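Local atomic coordinates of abietadiene synthase, chloroplastic (Abies grandis, PDB entry 3S9V), a protein that belongs to the terpene synthase family and combines, in a mainly helical chain, an N-terminal terpene synthase domain with a metal-binding one. Residues 276-281 against 326-331; 318-323 against 364-369. All coordinates share one frame; numbering follows the deposited sequence.

Interaction 1. Residues 276-281 against 326-331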
ATOM      1  N   ALA A 276      -7.862  -7.762  -0.842  1.00 17.86           N
ATOM      2  CA  ALA A 276      -7.308  -8.808  -1.693  1.00 18.68           C
ATOM      3  C   ALA A 276      -6.442  -8.166  -2.770  1.00 21.47           C
ATOM      4  O   ALA A 276      -5.329  -8.628  -3.055  1.00 22.43           O
ATOM      5  CB  ALA A 276      -8.436  -9.615  -2.335  1.00 18.35           C
ATOM      6  N   VAL A 277      -6.964  -7.092  -3.361  1.00 22.06           N
ATOM      7  CA  VAL A 277      -6.261  -6.360  -4.413  1.00 21.13           C
ATOM      8  C   VAL A 277      -4.984  -5.711  -3.894  1.00 19.92           C
ATOM      9  O   VAL A 277      -3.938  -5.750  -4.549  1.00 19.33           O
ATOM     10  CB  VAL A 277      -7.162  -5.246  -5.009  1.00 18.47           C
ATOM     11  CG1 VAL A 277      -6.325  -4.261  -5.833  1.00 11.26           C
ATOM     12  CG2 VAL A 277      -8.253  -5.867  -5.871  1.00 14.45           C
ATOM     13  N   ASP A 278      -5.079  -5.104  -2.718  1.00 22.83           N
ATOM     14  CA  ASP A 278      -3.935  -4.429  -2.113  1.00 21.47           C
ATOM     15  C   ASP A 278      -2.876  -5.468  -1.764  1.00 20.06           C
ATOM     16  O   ASP A 278      -1.684  -5.222  -1.908  1.00 23.61           O
ATOM     17  CB  ASP A 278      -4.375  -3.663  -0.853  1.00 21.43           C
ATOM     18  CG  ASP A 278      -3.267  -2.800  -0.277  1.00 24.12           C
ATOM     19  OD1 ASP A 278      -2.692  -1.986  -1.030  1.00 21.35           O
ATOM     20  OD2 ASP A 278      -2.974  -2.926   0.928  1.00 27.67           O
ATOM     21  N   THR A 279      -3.326  -6.638  -1.326  1.00 18.85           N
ATOM     22  CA  THR A 279      -2.421  -7.722  -0.961  1.00 20.09           C
ATOM     23  C   THR A 279      -1.587  -8.204  -2.138  1.00 18.74           C
ATOM     24  O   THR A 279      -0.371  -8.312  -2.028  1.00 17.04           O
ATOM     25  CB  THR A 279      -3.197  -8.925  -0.381  1.00 21.03           C
ATOM     26  OG1 THR A 279      -3.882  -8.509   0.803  1.00 24.40           O
ATOM     27  CG2 THR A 279      -2.251 -10.069  -0.030  1.00 14.80           C
ATOM     28  N   VAL A 280      -2.238  -8.500  -3.262  1.00 22.77           N
ATOM     29  CA  VAL A 280      -1.510  -8.973  -4.441  1.00 20.76           C
ATOM     30  C   VAL A 280      -0.647  -7.866  -5.064  1.00 25.47           C
ATOM     31  O   VAL A 280       0.374  -8.150  -5.706  1.00 25.78           O
ATOM     32  CB  VAL A 280      -2.466  -9.551  -5.506  1.00 20.70           C
ATOM     33  CG1 VAL A 280      -3.185 -10.765  -4.951  1.00 25.89           C
ATOM     34  CG2 VAL A 280      -3.463  -8.501  -5.948  1.00 11.45           C
ATOM     35  N   GLU A 281      -1.043  -6.607  -4.881  1.00 24.46           N
ATOM     36  CA  GLU A 281      -0.234  -5.519  -5.419  1.00 25.66           C
ATOM     37  C   GLU A 281       1.019  -5.350  -4.562  1.00 25.26           C
ATOM     38  O   GLU A 281       2.126  -5.303  -5.093  1.00 28.00           O
ATOM     39  CB  GLU A 281      -1.019  -4.206  -5.460  1.00 21.39           C
ATOM     40  CG  GLU A 281      -2.186  -4.221  -6.441  1.00 33.67           C
ATOM     41  CD  GLU A 281      -2.826  -2.855  -6.624  1.00 42.95           C
ATOM     42  OE1 GLU A 281      -3.164  -2.209  -5.606  1.00 38.70           O
ATOM     43  OE2 GLU A 281      -2.998  -2.433  -7.791  1.00 45.34           O
ATOM     44  N   GLY A 326      -9.746   2.310  -0.447  1.00 21.32           N
ATOM     45  CA  GLY A 326     -10.452   2.519  -1.694  1.00 17.40           C
ATOM     46  C   GLY A 326     -10.009   3.764  -2.432  1.00 20.08           C
ATOM     47  O   GLY A 326      -9.862   3.735  -3.653  1.00 20.14           O
ATOM     48  N   LEU A 327      -9.798   4.864  -1.708  1.00 19.63           N
ATOM     49  CA  LEU A 327      -9.376   6.106  -2.357  1.00 19.43           C
ATOM     50  C   LEU A 327      -8.044   5.938  -3.089  1.00 19.01           C
ATOM     51  O   LEU A 327      -7.925   6.334  -4.252  1.00 20.47           O
ATOM     52  CB  LEU A 327      -9.282   7.257  -1.341  1.00 15.88           C
ATOM     53  CG  LEU A 327      -8.678   8.566  -1.857  1.00 16.51           C
ATOM     54  CD1 LEU A 327      -9.414   9.020  -3.113  1.00 21.54           C
ATOM     55  CD2 LEU A 327      -8.751   9.625  -0.769  1.00 20.45           C
ATOM     56  N   ARG A 328      -7.051   5.335  -2.434  1.00 16.89           N
ATOM     57  CA  ARG A 328      -5.750   5.146  -3.087  1.00 20.02           C
ATOM     58  C   ARG A 328      -5.783   4.181  -4.269  1.00 17.91           C
ATOM     59  O   ARG A 328      -5.322   4.517  -5.369  1.00 18.90           O
ATOM     60  CB  ARG A 328      -4.687   4.663  -2.094  1.00 18.70           C
ATOM     61  CG  ARG A 328      -3.284   4.510  -2.714  1.00 18.42           C
ATOM     62  CD  ARG A 328      -2.264   4.089  -1.663  1.00 15.31           C
ATOM     63  NE  ARG A 328      -2.787   2.956  -0.919  1.00 25.15           N
ATOM     64  CZ  ARG A 328      -2.631   1.686  -1.266  1.00 21.13           C
ATOM     65  NH1 ARG A 328      -3.177   0.734  -0.521  1.00 16.99           N
ATOM     66  NH2 ARG A 328      -1.900   1.365  -2.328  1.00 16.07           N
ATOM     67  N   ILE A 329      -6.322   2.988  -4.047  1.00 18.41           N
ATOM     68  CA  ILE A 329      -6.381   1.983  -5.101  1.00 19.45           C
ATOM     69  C   ILE A 329      -7.276   2.358  -6.281  1.00 18.95           C
ATOM     70  O   ILE A 329      -6.912   2.111  -7.427  1.00 24.53           O
ATOM     71  CB  ILE A 329      -6.815   0.625  -4.540  1.00 21.38           C
ATOM     72  CG1 ILE A 329      -5.758   0.136  -3.544  1.00 29.60           C
ATOM     73  CG2 ILE A 329      -6.992  -0.381  -5.679  1.00 16.95           C
ATOM     74  CD1 ILE A 329      -6.092  -1.188  -2.860  1.00 25.23           C
ATOM     75  N   LEU A 330      -8.441   2.941  -6.013  1.00 17.55           N
ATOM     76  CA  LEU A 330      -9.339   3.356  -7.089  1.00 19.65           C
ATOM     77  C   LEU A 330      -8.702   4.508  -7.863  1.00 21.76           C
ATOM     78  O   LEU A 330      -8.837   4.606  -9.087  1.00 25.91           O
ATOM     79  CB  LEU A 330     -10.703   3.791  -6.532  1.00 16.66           C
ATOM     80  CG  LEU A 330     -11.582   2.655  -5.987  1.00 22.58           C
ATOM     81  CD1 LEU A 330     -12.844   3.221  -5.369  1.00 21.18           C
ATOM     82  CD2 LEU A 330     -11.944   1.698  -7.122  1.00 22.79           C
ATOM     83  N   ARG A 331      -8.004   5.382  -7.144  1.00 19.21           N
ATOM     84  CA  ARG A 331      -7.343   6.498  -7.788  1.00 21.05           C
ATOM     85  C   ARG A 331      -6.228   6.000  -8.692  1.00 24.22           C
ATOM     86  O   ARG A 331      -6.137   6.403  -9.856  1.00 25.20           O
ATOM     87  CB  ARG A 331      -6.762   7.464  -6.757  1.00 22.78           C
ATOM     88  CG  ARG A 331      -5.697   8.390  -7.340  1.00 24.69           C
ATOM     89  CD  ARG A 331      -5.436   9.574  -6.435  1.00 25.72           C
ATOM     90  NE  ARG A 331      -6.551  10.508  -6.477  1.00 25.89           N
ATOM     91  CZ  ARG A 331      -6.588  11.654  -5.812  1.00 24.80           C
ATOM     92  NH1 ARG A 331      -7.647  12.442  -5.919  1.00 19.41           N
ATOM     93  NH2 ARG A 331      -5.573  12.004  -5.032  1.00 23.28           N
TER
HETATM   94  O   HOH W   1      -1.775  -1.149  -3.535  1.00 28.44           O
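Ile329 reaches from helix 320-332 to helix 269-282 and lies crosswise over Asp278, its CD1 coming to 3.6 Å from CB of Asp278. With CG1 anti to its own carbonyl carbon (chi1 -63°) and the chain extended beyond it, Ile329 brings CD1 to Asp278 and keeps CG2 for Val277, whose CG1 stands 3.9 Å from Ile329 CG2. This is a buried helix-helix contact within the N-terminal terpene synthase family region; the segment axes, inclined at 64°, pass 11.1 Å apart, so side chains and not backbones bridge the helices. Beyond Asp278 CB, the apolar contact gives way to a polar one. Arg328, its chain bent at chi3, brings NH1 to 2.8 Å from OD1 of Asp278, a salt bridge whose N-H...O angle of 171° is nearly straight. The oxygen lies within the guanidinium plane, whereas NH1 approaches from well above the carboxylate plane. Water 1 closes a second path: it donates to Asp278 OD1 and to Glu281 OE1 (2.7 Å from the water oxygen) and accepts from Arg328 NH2. The other oxygen of Glu281, OE2, is hydrogen-bonded to His333 NE2. Arg371, on helix 363-373, forms a further salt bridge with Asp278 OD1. Three groups thus grip this one buried oxygen, and the carboxylate between Arg328 and Arg371 probably offsets the repulsion of two guanidinium groups that sit close together.

Interaction 2. Residues 318-323 against 364-369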
ATOM      1  N   PRO A 318     -19.403   4.975   7.297  1.00 27.95           N
ATOM      2  CA  PRO A 318     -18.152   4.686   6.598  1.00 26.67           C
ATOM      3  C   PRO A 318     -17.025   4.665   7.613  1.00 26.51           C
ATOM      4  O   PRO A 318     -17.202   5.126   8.742  1.00 25.14           O
ATOM      5  CB  PRO A 318     -18.027   5.859   5.637  1.00 24.58           C
ATOM      6  CG  PRO A 318     -18.545   7.000   6.482  1.00 28.42           C
ATOM      7  CD  PRO A 318     -19.786   6.391   7.130  1.00 24.79           C
ATOM      8  N   ASP A 319     -15.877   4.121   7.221  1.00 25.96           N
ATOM      9  CA  ASP A 319     -14.720   4.100   8.109  1.00 26.46           C
ATOM     10  C   ASP A 319     -13.497   4.549   7.321  1.00 23.78           C
ATOM     11  O   ASP A 319     -13.375   4.265   6.129  1.00 21.36           O
ATOM     12  CB  ASP A 319     -14.489   2.712   8.703  1.00 20.24           C
ATOM     13  CG  ASP A 319     -14.023   1.709   7.680  1.00 24.14           C
ATOM     14  OD1 ASP A 319     -14.853   1.257   6.867  1.00 36.18           O
ATOM     15  OD2 ASP A 319     -12.821   1.377   7.691  1.00 23.36           O
ATOM     16  N   ILE A 320     -12.590   5.246   7.994  1.00 19.31           N
ATOM     17  CA  ILE A 320     -11.402   5.768   7.344  1.00 19.03           C
ATOM     18  C   ILE A 320     -10.503   4.698   6.721  1.00 21.78           C
ATOM     19  O   ILE A 320      -9.838   4.958   5.722  1.00 22.72           O
ATOM     20  CB  ILE A 320     -10.577   6.624   8.326  1.00 19.42           C
ATOM     21  CG1 ILE A 320      -9.730   7.633   7.550  1.00 20.96           C
ATOM     22  CG2 ILE A 320      -9.692   5.733   9.187  1.00 15.16           C
ATOM     23  CD1 ILE A 320      -9.036   8.644   8.435  1.00 10.21           C
ATOM     24  N   ASP A 321     -10.493   3.496   7.290  1.00 20.98           N
ATOM     25  CA  ASP A 321      -9.640   2.433   6.762  1.00 21.78           C
ATOM     26  C   ASP A 321     -10.097   1.986   5.374  1.00 20.20           C
ATOM     27  O   ASP A 321      -9.305   1.998   4.439  1.00 17.76           O
ATOM     28  CB  ASP A 321      -9.609   1.236   7.727  1.00 23.35           C
ATOM     29  CG  ASP A 321      -8.319   0.417   7.615  1.00 36.65           C
ATOM     30  OD1 ASP A 321      -7.426   0.776   6.802  1.00 26.22           O
ATOM     31  OD2 ASP A 321      -8.198  -0.587   8.352  1.00 35.33           O
ATOM     32  N   ASP A 322     -11.364   1.592   5.242  1.00 21.42           N
ATOM     33  CA  ASP A 322     -11.896   1.161   3.948  1.00 20.11           C
ATOM     34  C   ASP A 322     -11.908   2.320   2.950  1.00 23.10           C
ATOM     35  O   ASP A 322     -11.688   2.123   1.753  1.00 25.17           O
ATOM     36  CB  ASP A 322     -13.330   0.639   4.078  1.00 19.67           C
ATOM     37  CG  ASP A 322     -13.406  -0.714   4.750  1.00 32.98           C
ATOM     38  OD1 ASP A 322     -13.632  -0.757   5.977  1.00 38.31           O
ATOM     39  OD2 ASP A 322     -13.234  -1.737   4.052  1.00 33.11           O
ATOM     40  N   THR A 323     -12.187   3.523   3.443  1.00 17.08           N
ATOM     41  CA  THR A 323     -12.241   4.702   2.585  1.00 18.79           C
ATOM     42  C   THR A 323     -10.860   5.090   2.078  1.00 15.51           C
ATOM     43  O   THR A 323     -10.696   5.426   0.911  1.00 19.21           O
ATOM     44  CB  THR A 323     -12.856   5.906   3.317  1.00 13.40           C
ATOM     45  OG1 THR A 323     -14.196   5.587   3.706  1.00 22.52           O
ATOM     46  CG2 THR A 323     -12.874   7.125   2.405  1.00 17.90           C
ATOM     47  N   THR A 364      -2.882   0.228  12.426  1.00 31.38           N
ATOM     48  CA  THR A 364      -3.271  -0.318  11.140  1.00 30.81           C
ATOM     49  C   THR A 364      -4.003   0.699  10.263  1.00 30.18           C
ATOM     50  O   THR A 364      -3.598   0.939   9.125  1.00 30.51           O
ATOM     51  CB  THR A 364      -4.132  -1.577  11.324  1.00 36.79           C
ATOM     52  OG1 THR A 364      -3.353  -2.583  11.983  1.00 42.09           O
ATOM     53  CG2 THR A 364      -4.584  -2.116   9.985  1.00 41.20           C
ATOM     54  N   ASP A 365      -5.058   1.322  10.779  1.00 29.20           N
ATOM     55  CA  ASP A 365      -5.781   2.295   9.965  1.00 28.82           C
ATOM     56  C   ASP A 365      -5.004   3.585   9.671  1.00 28.00           C
ATOM     57  O   ASP A 365      -5.081   4.105   8.555  1.00 28.74           O
ATOM     58  CB  ASP A 365      -7.151   2.620  10.579  1.00 38.23           C
ATOM     59  CG  ASP A 365      -7.077   2.924  12.061  1.00 46.54           C
ATOM     60  OD1 ASP A 365      -6.706   2.010  12.836  1.00 50.26           O
ATOM     61  OD2 ASP A 365      -7.395   4.072  12.445  1.00 39.93           O
ATOM     62  N   MET A 366      -4.259   4.112  10.643  1.00 26.48           N
ATOM     63  CA  MET A 366      -3.499   5.331  10.372  1.00 26.57           C
ATOM     64  C   MET A 366      -2.477   5.005   9.295  1.00 26.51           C
ATOM     65  O   MET A 366      -2.132   5.862   8.484  1.00 25.53           O
ATOM     66  CB  MET A 366      -2.786   5.875  11.626  1.00 23.02           C
ATOM     67  CG  MET A 366      -3.698   6.563  12.658  1.00 28.04           C
ATOM     68  SD  MET A 366      -4.686   7.968  12.043  1.00 25.22           S
ATOM     69  CE  MET A 366      -6.138   7.119  11.474  1.00 27.58           C
ATOM     70  N   LEU A 367      -2.006   3.758   9.278  1.00 23.29           N
ATOM     71  CA  LEU A 367      -1.034   3.354   8.273  1.00 24.51           C
ATOM     72  C   LEU A 367      -1.627   3.392   6.863  1.00 24.52           C
ATOM     73  O   LEU A 367      -1.012   3.935   5.944  1.00 22.23           O
ATOM     74  CB  LEU A 367      -0.491   1.951   8.553  1.00 22.88           C
ATOM     75  CG  LEU A 367       0.382   1.409   7.412  1.00 26.66           C
ATOM     76  CD1 LEU A 367       1.517   2.382   7.130  1.00 19.70           C
ATOM     77  CD2 LEU A 367       0.934   0.036   7.768  1.00 30.30           C
ATOM     78  N   ASN A 368      -2.811   2.815   6.680  1.00 22.53           N
ATOM     79  CA  ASN A 368      -3.418   2.836   5.352  1.00 23.93           C
ATOM     80  C   ASN A 368      -3.775   4.259   4.936  1.00 21.91           C
ATOM     81  O   ASN A 368      -3.750   4.597   3.748  1.00 20.19           O
ATOM     82  CB  ASN A 368      -4.646   1.922   5.306  1.00 26.84           C
ATOM     83  CG  ASN A 368      -4.269   0.452   5.397  1.00 29.15           C
ATOM     84  OD1 ASN A 368      -3.328   0.005   4.738  1.00 37.54           O
ATOM     85  ND2 ASN A 368      -5.000  -0.307   6.210  1.00 27.74           N
ATOM     86  N   VAL A 369      -4.088   5.098   5.920  1.00 20.12           N
ATOM     87  CA  VAL A 369      -4.409   6.489   5.652  1.00 19.21           C
ATOM     88  C   VAL A 369      -3.121   7.187   5.213  1.00 18.69           C
ATOM     89  O   VAL A 369      -3.140   8.029   4.318  1.00 23.61           O
ATOM     90  CB  VAL A 369      -4.978   7.202   6.916  1.00 23.35           C
ATOM     91  CG1 VAL A 369      -5.049   8.706   6.689  1.00 19.83           C
ATOM     92  CG2 VAL A 369      -6.365   6.667   7.241  1.00 20.25           C
TER
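Asp321 holds CG anti to its backbone N (chi1 -153°), which carries the carboxylate across to helix 363-373, while Asn368, with CG anti to its carbonyl carbon, swings its amide to meet it. The two groups join at one bond: ND2 of Asn368 donates to OD1 of Asp321 over 2.7 Å. Its N-H...O angle of 151° marks a moderately bent bond, and OD1 accepts on its syn lone pair, the side of the other carboxylate oxygen. Amide and carboxylate are nearly coplanar, their planes 24° apart. Behind this bond the backbones come close, with 5.0 Å between CA of Asp321 and CA of Asp365, and CB of Asp365 lies 3.9 Å from CG of Asp321. The carboxylate of Asp365 itself leads away and takes a bond from Gly362 N. One residue earlier, Ile320 forms the apolar half of the contact. Its CG1 and CD1 both press on CG2 of Val369, CG1 at 3.5 Å, and the two side chains meet at about a right angle; CE of Met366 touches CG2 of Ile320 more loosely. The sequence Asp319-Ile320-Asp321-Asp322 has the pattern of the DXDD motif of class II terpene cyclases, here at the start of helix 320-332, where Asp319 is the N-cap and its OD2 accepts from Asp322 N at 2.9 Å. Trp275 of helix 269-282 touches Asp321, Asp322 and Asn368. Because OD1 of Asn368 accepts from Arg371, the amide has a fixed sense, with its N-H side facing Asp321; Asn368 is thus placed to limit rotation of the Asp321 carboxylate, probably as a second-shell group behind the motif.

Overall arrangement
Helix 320-332 serves both contacts: its first turn carries the DXDD-like sequence of interaction 2, and its later turns face helix 269-282 in interaction 1. The two centres are about 12 Å apart, and along the chain the segments alternate, so three helices are tied in crossing order. Apart from the continuity of helix 320-332, where Asp322 O lies 2.9 Å from Gly326 N, the two contacts do not touch directly; Arg371 of helix 363-373 joins them, NH2 pairing with Asp278 of 276-281 and NH1 with Asn368 of 364-369. Trp275, just ahead of 276-281, packs on Asp321 and Asn368. Through Arg371, interaction 1 is probably linked to the surroundings of the aspartate motif.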